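Local coordinates for ABC transporter periplasmic peptide-binding protein (Pseudoalteromonas, PDB 4QFK) that probably binds dipeptides or other short peptides in the periplasm and delivers them to an ABC transporter in the inner membrane, at residues Val146-Leu151 against Ser172-Asn177; Asn43-Thr48 against Phe122-Asp127; Thr288-Gly293 against Gly522-Ile527. All coordinates share one frame; numbering follows the deposited sequence.

Interaction 1 (Val146-Leu151 against Ser172-Asn177); sequences VGIDQL and SSFLAN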
loop_
_atom_site.group_PDB
_atom_site.type_symbol
_atom_site.label_atom_id
_atom_site.label_comp_id
_atom_site.label_asym_id
_atom_site.label_seq_id
_atom_site.Cartn_x
_atom_site.Cartn_y
_atom_site.Cartn_z
ATOM N N VAL A 146 -5.878 -9.385 -2.556
ATOM C CA VAL A 146 -6.133 -8.631 -3.772
ATOM C C VAL A 146 -6.722 -9.549 -4.856
ATOM O O VAL A 146 -7.208 -9.083 -5.897
ATOM C CB VAL A 146 -4.839 -7.882 -4.208
ATOM C CG1 VAL A 146 -4.126 -8.602 -5.316
ATOM C CG2 VAL A 146 -5.135 -6.443 -4.573
ATOM N N GLY A 147 -6.692 -10.858 -4.589
ATOM C CA GLY A 147 -7.413 -11.828 -5.398
ATOM C C GLY A 147 -6.650 -12.510 -6.524
ATOM O O GLY A 147 -7.217 -13.363 -7.230
ATOM N N ILE A 148 -5.370 -12.164 -6.694
ATOM C CA ILE A 148 -4.585 -12.734 -7.788
ATOM C C ILE A 148 -4.567 -14.258 -7.725
ATOM O O ILE A 148 -4.583 -14.912 -8.761
ATOM C CB ILE A 148 -3.132 -12.161 -7.894
ATOM C CG1 ILE A 148 -3.017 -11.200 -9.073
ATOM C CG2 ILE A 148 -2.128 -13.260 -8.152
ATOM C CD1 ILE A 148 -3.765 -9.970 -8.868
ATOM N N ASP A 149 -4.557 -14.819 -6.519
ATOM C CA ASP A 149 -4.481 -16.276 -6.368
ATOM C C ASP A 149 -5.727 -17.017 -6.861
ATOM O O ASP A 149 -5.665 -18.221 -7.142
ATOM C CB ASP A 149 -4.124 -16.704 -4.920
ATOM C CG ASP A 149 -5.219 -16.372 -3.911
ATOM O OD1 ASP A 149 -5.794 -15.263 -3.996
ATOM O OD2 ASP A 149 -5.506 -17.218 -3.026
ATOM N N GLN A 150 -6.851 -16.314 -6.961
ATOM C CA GLN A 150 -8.085 -16.937 -7.441
ATOM C C GLN A 150 -8.364 -16.521 -8.880
ATOM O O GLN A 150 -9.228 -17.094 -9.544
ATOM C CB GLN A 150 -9.279 -16.581 -6.539
ATOM C CG GLN A 150 -9.283 -17.288 -5.184
ATOM C CD GLN A 150 -10.526 -16.983 -4.340
ATOM O OE1 GLN A 150 -11.587 -17.587 -4.532
ATOM N NE2 GLN A 150 -10.391 -16.047 -3.393
ATOM N N LEU A 151 -7.620 -15.519 -9.352
ATOM C CA LEU A 151 -7.806 -14.970 -10.686
ATOM C C LEU A 151 -7.044 -15.756 -11.747
ATOM O O LEU A 151 -7.590 -16.031 -12.815
ATOM C CB LEU A 151 -7.406 -13.495 -10.730
ATOM C CG LEU A 151 -7.490 -12.772 -12.074
ATOM C CD1 LEU A 151 -8.936 -12.710 -12.564
ATOM C CD2 LEU A 151 -6.891 -11.373 -11.971
ATOM N N SER A 172 -9.481 -5.467 -14.568
ATOM C CA SER A 172 -8.743 -4.251 -14.895
ATOM C C SER A 172 -7.476 -4.082 -14.048
ATOM O O SER A 172 -6.467 -3.530 -14.511
ATOM C CB SER A 172 -9.647 -3.026 -14.762
ATOM O OG SER A 172 -10.271 -2.982 -13.491
ATOM N N SER A 173 -7.517 -4.585 -12.822
ATOM C CA SER A 173 -6.429 -4.357 -11.878
ATOM C C SER A 173 -5.239 -5.304 -12.048
ATOM O O SER A 173 -4.176 -5.046 -11.497
ATOM C CB SER A 173 -6.943 -4.407 -10.442
ATOM O OG SER A 173 -7.298 -5.731 -10.088
ATOM N N PHE A 174 -5.404 -6.386 -12.803
ATOM C CA PHE A 174 -4.329 -7.371 -12.960
ATOM C C PHE A 174 -2.924 -6.798 -13.259
ATOM O O PHE A 174 -1.955 -7.151 -12.572
ATOM C CB PHE A 174 -4.691 -8.436 -13.999
ATOM C CG PHE A 174 -3.565 -9.388 -14.297
ATOM C CD1 PHE A 174 -3.337 -10.479 -13.489
ATOM C CD2 PHE A 174 -2.717 -9.175 -15.385
ATOM C CE1 PHE A 174 -2.292 -11.354 -13.759
ATOM C CE2 PHE A 174 -1.664 -10.046 -15.661
ATOM C CZ PHE A 174 -1.453 -11.138 -14.850
ATOM N N LEU A 175 -2.795 -5.944 -14.270
ATOM C CA LEU A 175 -1.467 -5.382 -14.593
ATOM C C LEU A 175 -0.873 -4.558 -13.446
ATOM O O LEU A 175 0.337 -4.616 -13.177
ATOM C CB LEU A 175 -1.482 -4.556 -15.893
ATOM C CG LEU A 175 -1.523 -5.394 -17.168
ATOM C CD1 LEU A 175 -1.633 -4.510 -18.444
ATOM C CD2 LEU A 175 -0.314 -6.309 -17.208
ATOM N N ALA A 176 -1.728 -3.788 -12.782
ATOM C CA ALA A 176 -1.314 -2.999 -11.631
ATOM C C ALA A 176 -0.818 -3.905 -10.488
ATOM O O ALA A 176 0.157 -3.589 -9.805
ATOM C CB ALA A 176 -2.455 -2.093 -11.166
ATOM N N ASN A 177 -1.475 -5.037 -10.281
ATOM C CA ASN A 177 -0.985 -5.971 -9.273
ATOM C C ASN A 177 0.375 -6.588 -9.642
ATOM O O ASN A 177 1.211 -6.865 -8.777
ATOM C CB ASN A 177 -2.033 -7.035 -8.968
ATOM C CG ASN A 177 -3.233 -6.467 -8.219
ATOM O OD1 ASN A 177 -3.095 -5.592 -7.378
ATOM N ND2 ASN A 177 -4.417 -6.955 -8.541
#
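N177 lays its amide against the side chains of V146 and I148, the two apolar groups that cover it from helix ends 141-146 and 148-151. The V146 methyls face the amide from the opposite direction: CG2 meets N177 OD1 at 3.6 Å, while CG1 lies the same distance from N177 ND2. I148 instead slides past N177; the 3.1 Å between its CD1 and N177 ND2 is suspiciously short and probably reflects imperfect placement of the I148 side chain. CG anti to the carbonyl carbon (chi1 -70°) sends the N177 amide toward V146 and I148. Its carbonyl end is not left to hydrocarbon, because N177 OD1 is hydrogen-bonded to Y142 OH; no hydrogen bond crosses between the two segments themselves. L151 CD2 reaches CD1 of F174, about one turn before N177, at 4.0 Å, and I148 CG1 lies farther from the same ring atom. G147, with positive phi, ends helix 141-146 and takes the N-cap position of helix 148-151, with V146 and I148 flanking it. Behind F174 come F165 and strand 90-95, of the four-stranded antiparallel sheet, so the two short helices lie where this sheet, helix 141-146 and the loop carrying D436 converge.

Interaction 2 (Asn43-Thr48 against Phe122-Asp127); sequences NPQVTT and FSRLFD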
loop_
_atom_site.group_PDB
_atom_site.type_symbol
_atom_site.label_atom_id
_atom_site.label_comp_id
_atom_site.label_asym_id
_atom_site.label_seq_id
_atom_site.Cartn_x
_atom_site.Cartn_y
_atom_site.Cartn_z
ATOM N N ASN A 43 11.666 -13.363 0.954
ATOM C CA ASN A 43 10.802 -13.445 -0.228
ATOM C C ASN A 43 9.529 -12.613 -0.017
ATOM O O ASN A 43 8.726 -12.916 0.858
ATOM C CB ASN A 43 10.474 -14.909 -0.532
ATOM C CG ASN A 43 9.429 -15.077 -1.618
ATOM O OD1 ASN A 43 9.015 -14.116 -2.268
ATOM N ND2 ASN A 43 8.991 -16.315 -1.817
ATOM N N PRO A 44 9.363 -11.544 -0.815
ATOM C CA PRO A 44 8.234 -10.606 -0.698
ATOM C C PRO A 44 6.899 -11.305 -0.793
ATOM O O PRO A 44 5.919 -10.800 -0.270
ATOM C CB PRO A 44 8.403 -9.692 -1.918
ATOM C CG PRO A 44 9.846 -9.723 -2.213
ATOM C CD PRO A 44 10.300 -11.135 -1.873
ATOM N N GLN A 45 6.862 -12.457 -1.441
ATOM C CA GLN A 45 5.593 -13.134 -1.671
ATOM C C GLN A 45 4.873 -13.509 -0.396
ATOM O O GLN A 45 3.646 -13.570 -0.380
ATOM C CB GLN A 45 5.777 -14.415 -2.475
ATOM C CG GLN A 45 6.173 -14.243 -3.907
ATOM C CD GLN A 45 6.267 -15.590 -4.576
ATOM O OE1 GLN A 45 6.719 -16.563 -3.957
ATOM N NE2 GLN A 45 5.800 -15.677 -5.820
ATOM N N VAL A 46 5.634 -13.806 0.654
ATOM C CA VAL A 46 5.048 -14.404 1.845
ATOM C C VAL A 46 4.762 -13.425 2.987
ATOM O O VAL A 46 4.447 -13.860 4.083
ATOM C CB VAL A 46 5.883 -15.613 2.376
ATOM C CG1 VAL A 46 6.120 -16.630 1.262
ATOM C CG2 VAL A 46 7.226 -15.160 3.047
ATOM N N THR A 47 4.853 -12.118 2.736
ATOM C CA THR A 47 4.607 -11.137 3.802
ATOM C C THR A 47 4.162 -9.753 3.329
ATOM O O THR A 47 4.601 -9.274 2.283
ATOM C CB THR A 47 5.861 -10.960 4.698
ATOM O OG1 THR A 47 5.590 -9.994 5.718
ATOM C CG2 THR A 47 7.063 -10.492 3.889
ATOM N N THR A 48 3.309 -9.097 4.113
ATOM C CA THR A 48 2.985 -7.685 3.864
ATOM C C THR A 48 3.606 -6.757 4.906
ATOM O O THR A 48 3.288 -5.566 4.940
ATOM C CB THR A 48 1.456 -7.403 3.824
ATOM O OG1 THR A 48 0.885 -7.648 5.119
ATOM C CG2 THR A 48 0.750 -8.262 2.773
ATOM N N PHE A 122 4.833 -17.411 -10.210
ATOM C CA PHE A 122 3.463 -16.983 -9.994
ATOM C C PHE A 122 2.509 -18.139 -9.771
ATOM O O PHE A 122 1.542 -18.005 -9.028
ATOM C CB PHE A 122 3.022 -16.000 -11.072
ATOM C CG PHE A 122 3.800 -14.709 -11.038
ATOM C CD1 PHE A 122 3.511 -13.732 -10.082
ATOM C CD2 PHE A 122 4.844 -14.493 -11.907
ATOM C CE1 PHE A 122 4.242 -12.561 -9.998
ATOM C CE2 PHE A 122 5.578 -13.316 -11.853
ATOM C CZ PHE A 122 5.276 -12.345 -10.883
ATOM N N SER A 123 2.809 -19.299 -10.343
ATOM C CA SER A 123 1.941 -20.443 -10.123
ATOM C C SER A 123 2.090 -20.944 -8.700
ATOM O O SER A 123 1.203 -21.652 -8.224
ATOM C CB SER A 123 2.196 -21.566 -11.131
ATOM O OG SER A 123 3.463 -22.153 -10.917
ATOM N N ARG A 124 3.193 -20.587 -8.025
ATOM C CA ARG A 124 3.318 -20.866 -6.586
ATOM C C ARG A 124 2.135 -20.301 -5.793
ATOM O O ARG A 124 1.687 -20.903 -4.814
ATOM C CB ARG A 124 4.618 -20.299 -5.977
ATOM C CG ARG A 124 5.210 -21.170 -4.849
ATOM C CD ARG A 124 5.356 -20.512 -3.459
ATOM N NE ARG A 124 6.656 -19.877 -3.283
ATOM C CZ ARG A 124 7.319 -19.738 -2.131
ATOM N NH1 ARG A 124 6.841 -20.205 -0.982
ATOM N NH2 ARG A 124 8.500 -19.129 -2.135
ATOM N N LEU A 125 1.642 -19.137 -6.188
ATOM C CA LEU A 125 0.592 -18.481 -5.400
ATOM C C LEU A 125 -0.709 -19.272 -5.402
ATOM O O LEU A 125 -1.453 -19.224 -4.432
ATOM C CB LEU A 125 0.301 -17.059 -5.896
ATOM C CG LEU A 125 1.455 -16.117 -6.246
ATOM C CD1 LEU A 125 0.931 -14.760 -6.661
ATOM C CD2 LEU A 125 2.378 -15.963 -5.096
ATOM N N PHE A 126 -0.980 -20.016 -6.470
ATOM C CA PHE A 126 -2.310 -20.608 -6.627
ATOM C C PHE A 126 -2.370 -22.114 -6.893
ATOM O O PHE A 126 -3.354 -22.764 -6.545
ATOM C CB PHE A 126 -3.103 -19.856 -7.714
ATOM C CG PHE A 126 -2.557 -20.033 -9.113
ATOM C CD1 PHE A 126 -3.009 -21.069 -9.927
ATOM C CD2 PHE A 126 -1.617 -19.155 -9.626
ATOM C CE1 PHE A 126 -2.517 -21.235 -11.218
ATOM C CE2 PHE A 126 -1.127 -19.311 -10.914
ATOM C CZ PHE A 126 -1.575 -20.354 -11.710
ATOM N N ASP A 127 -1.324 -22.660 -7.503
ATOM C CA ASP A 127 -1.339 -24.035 -7.982
ATOM C C ASP A 127 -0.991 -25.045 -6.883
ATOM O O ASP A 127 0.167 -25.141 -6.477
ATOM C CB ASP A 127 -0.353 -24.169 -9.156
ATOM C CG ASP A 127 -0.550 -25.456 -9.952
ATOM O OD1 ASP A 127 -1.264 -26.351 -9.470
ATOM O OD2 ASP A 127 0.003 -25.567 -11.064
#
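An Asx turn at N43 presents the polar surface that R124 meets from helix 115-126. N43 OD1 accepts from Q45 N at 2.8 Å, with the donor well above the carbonyl plane. The amide nitrogen reaches on to the same residue: N43 ND2 gives a nearly straight bond to Q45 OE1 (3.1 Å, 171° at the hydrogen), which lies almost in the N43 amide plane. N43 is thus held by two bonds to Q45, one to its backbone and one to its side chain, which fixes the rotation of the N43 amide. This turn sits in the loop between strand 31-35 and helix 50-60, and includes the short 3-10 segment 44-45. Across the contact, N43 ND2 and R124 NH2 are 2.9 Å apart; both are donors, so they do not bond each other but share D204 OD1, which forms a salt bridge with R124 and probably offsets their crowding. The guanidinium is brought there by bends at chi2 and chi3, and its plane is turned 74° from the Q45 amide. Q45, extended beyond CG, crosses L125 obliquely, placing NE2 3.5 Å from L125 CD2, while the same NE2 is hydrogen-bonded to T121 O farther back on the helix. V46 CG1 lies obliquely beside the guanidinium, 4.3 Å from R124 NH1.

Interaction 3 (Thr288-Gly293 against Gly522-Ile527); sequences TNLNIG and GPFGAI
P523 O collects the polar links of this contact. The main one comes from L290 N, at 2.9 Å with 156° at the hydrogen, the donor tilted a little from the carbonyl plane. A second donor, N289 ND2, is nearer to P523 O at 2.7 Å, but its N-H points poorly (117°) and the bond is weak; N289 CA adds a C-H...O contact to the same oxygen. L290 is the centre of an inverse gamma turn at the break in strand 282-297, and at this turn the chain meets the loop that follows strand 500-513. Those two strands are neighbours in the mixed sheet, and their position between the lobes is consistent with the hinge region of a periplasmic binding protein. N289 has CG anti to its own N (chi1 172°), which carries the amide out to the loop; there ND2 also donates to a water, 2.9 Å away, and that water accepts from G525 N, tying the turn to the loop a second time.

Beyond the polar group lies the leucine. L290 CD1 rests 3.6 Å from F524 CB, the two side chains crossing at about a right angle, and CD2 approaches P523 CB more loosely. Replacing L290 with an alanine would probably keep the backbone bond but leave F524 CB without its methyl partner and open a gap beside the proline ring. T341 touches both L290 and P523. One residue before N289, T288 O sits 3.4 Å from P523 CB and is itself hydrogen-bonded to T341 OG1.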
loop_
_atom_site.group_PDB
_atom_site.type_symbol
_atom_site.label_atom_id
_atom_site.label_comp_id
_atom_site.label_asym_id
_atom_site.label_seq_id
_atom_site.Cartn_x
_atom_site.Cartn_y
_atom_site.Cartn_z
ATOM N N THR A 288 3.314 13.014 1.242
ATOM C CA THR A 288 2.027 12.474 1.650
ATOM C C THR A 288 1.854 11.124 0.957
ATOM O O THR A 288 1.939 11.033 -0.271
ATOM C CB THR A 288 0.889 13.437 1.302
ATOM O OG1 THR A 288 0.641 13.378 -0.103
ATOM C CG2 THR A 288 1.288 14.858 1.656
ATOM N N ASN A 289 1.653 10.069 1.741
ATOM C CA ASN A 289 1.573 8.729 1.178
ATOM C C ASN A 289 0.168 8.517 0.652
ATOM O O ASN A 289 -0.769 9.126 1.167
ATOM C CB ASN A 289 1.943 7.688 2.232
ATOM C CG ASN A 289 1.698 6.256 1.768
ATOM O OD1 ASN A 289 0.843 5.564 2.315
ATOM N ND2 ASN A 289 2.465 5.797 0.789
ATOM N N LEU A 290 0.031 7.700 -0.390
ATOM C CA LEU A 290 -1.263 7.394 -0.959
ATOM C C LEU A 290 -2.099 6.607 0.052
ATOM O O LEU A 290 -2.040 5.377 0.085
ATOM C CB LEU A 290 -1.106 6.571 -2.248
ATOM C CG LEU A 290 -0.369 7.210 -3.421
ATOM C CD1 LEU A 290 -0.472 6.327 -4.669
ATOM C CD2 LEU A 290 -0.933 8.607 -3.701
ATOM N N ASN A 291 -2.860 7.310 0.885
ATOM C CA ASN A 291 -3.774 6.658 1.807
ATOM C C ASN A 291 -4.784 7.664 2.330
ATOM O O ASN A 291 -4.634 8.860 2.109
ATOM C CB ASN A 291 -3.001 6.068 2.984
ATOM C CG ASN A 291 -2.260 7.124 3.765
ATOM O OD1 ASN A 291 -1.161 7.519 3.386
ATOM N ND2 ASN A 291 -2.873 7.622 4.829
ATOM N N ILE A 292 -5.789 7.179 3.054
ATOM C CA ILE A 292 -6.782 8.051 3.660
ATOM C C ILE A 292 -7.369 7.404 4.909
ATOM O O ILE A 292 -7.692 6.205 4.915
ATOM C CB ILE A 292 -7.913 8.396 2.688
ATOM C CG1 ILE A 292 -9.012 9.195 3.391
ATOM C CG2 ILE A 292 -8.506 7.132 2.080
ATOM C CD1 ILE A 292 -8.814 10.688 3.337
ATOM N N GLY A 293 -7.467 8.193 5.975
ATOM C CA GLY A 293 -8.262 7.823 7.124
ATOM C C GLY A 293 -9.595 8.549 7.060
ATOM O O GLY A 293 -9.643 9.737 6.714
ATOM N N GLY A 522 8.993 8.860 -2.370
ATOM C CA GLY A 522 7.788 8.935 -3.166
ATOM C C GLY A 522 6.528 8.780 -2.330
ATOM O O GLY A 522 6.591 8.367 -1.165
ATOM N N PRO A 523 5.369 9.116 -2.925
ATOM C CA PRO A 523 4.066 8.983 -2.272
ATOM C C PRO A 523 3.595 7.533 -2.197
ATOM O O PRO A 523 2.673 7.246 -1.428
ATOM C CB PRO A 523 3.144 9.772 -3.197
ATOM C CG PRO A 523 3.787 9.642 -4.553
ATOM C CD PRO A 523 5.256 9.704 -4.274
ATOM N N PHE A 524 4.211 6.642 -2.972
ATOM C CA PHE A 524 3.775 5.243 -3.024
ATOM C C PHE A 524 4.904 4.192 -3.055
ATOM O O PHE A 524 5.964 4.414 -3.648
ATOM C CB PHE A 524 2.860 4.999 -4.229
ATOM C CG PHE A 524 2.403 3.582 -4.336
ATOM C CD1 PHE A 524 1.314 3.143 -3.609
ATOM C CD2 PHE A 524 3.083 2.682 -5.123
ATOM C CE1 PHE A 524 0.904 1.836 -3.670
ATOM C CE2 PHE A 524 2.679 1.381 -5.199
ATOM C CZ PHE A 524 1.582 0.951 -4.464
ATOM N N GLY A 525 4.654 3.040 -2.431
ATOM C CA GLY A 525 5.543 1.897 -2.554
ATOM C C GLY A 525 6.614 1.818 -1.480
ATOM O O GLY A 525 6.873 2.790 -0.767
ATOM N N ALA A 526 7.238 0.647 -1.387
ATOM C CA ALA A 526 8.301 0.399 -0.444
ATOM C C ALA A 526 9.498 1.243 -0.788
ATOM O O ALA A 526 9.692 1.614 -1.932
ATOM C CB ALA A 526 8.689 -1.098 -0.438
ATOM N N ILE A 527 10.294 1.559 0.220
ATOM C CA ILE A 527 11.566 2.221 0.013
ATOM C C ILE A 527 12.349 1.512 -1.094
ATOM O O ILE A 527 12.239 0.292 -1.271
ATOM C CB ILE A 527 12.376 2.212 1.323
ATOM C CG1 ILE A 527 11.609 2.959 2.410
ATOM C CG2 ILE A 527 13.721 2.854 1.128
ATOM C CD1 ILE A 527 11.283 4.385 2.015
HETATM O O HOH W 1 2.453 3.049 -0.166
#

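Overall arrangement
Interactions 1 and 2 are buried neighbours, with centres 13 Å apart, and they touch directly: D149 O packs on F126 CB at 3.1 Å, and I148 CG2 meets L125 CD1. Helix 141-146, which supplies V146 to interaction 1, also reaches both contacts through F143, while Y142 holds N177. Their chemistry differs, though: interaction 1 is mostly apolar cover over one amide and a ring, whereas interaction 2 is a polar cluster whose charge is met by D204. Interaction 3 lies at the surface yet nearest the chain's centre, and touches neither; about 7 Å separates its nearest atoms from interaction 1. It alone has backbone hydrogen bonding between its segments, joining the break in strand 282-297 to a loop far along the chain.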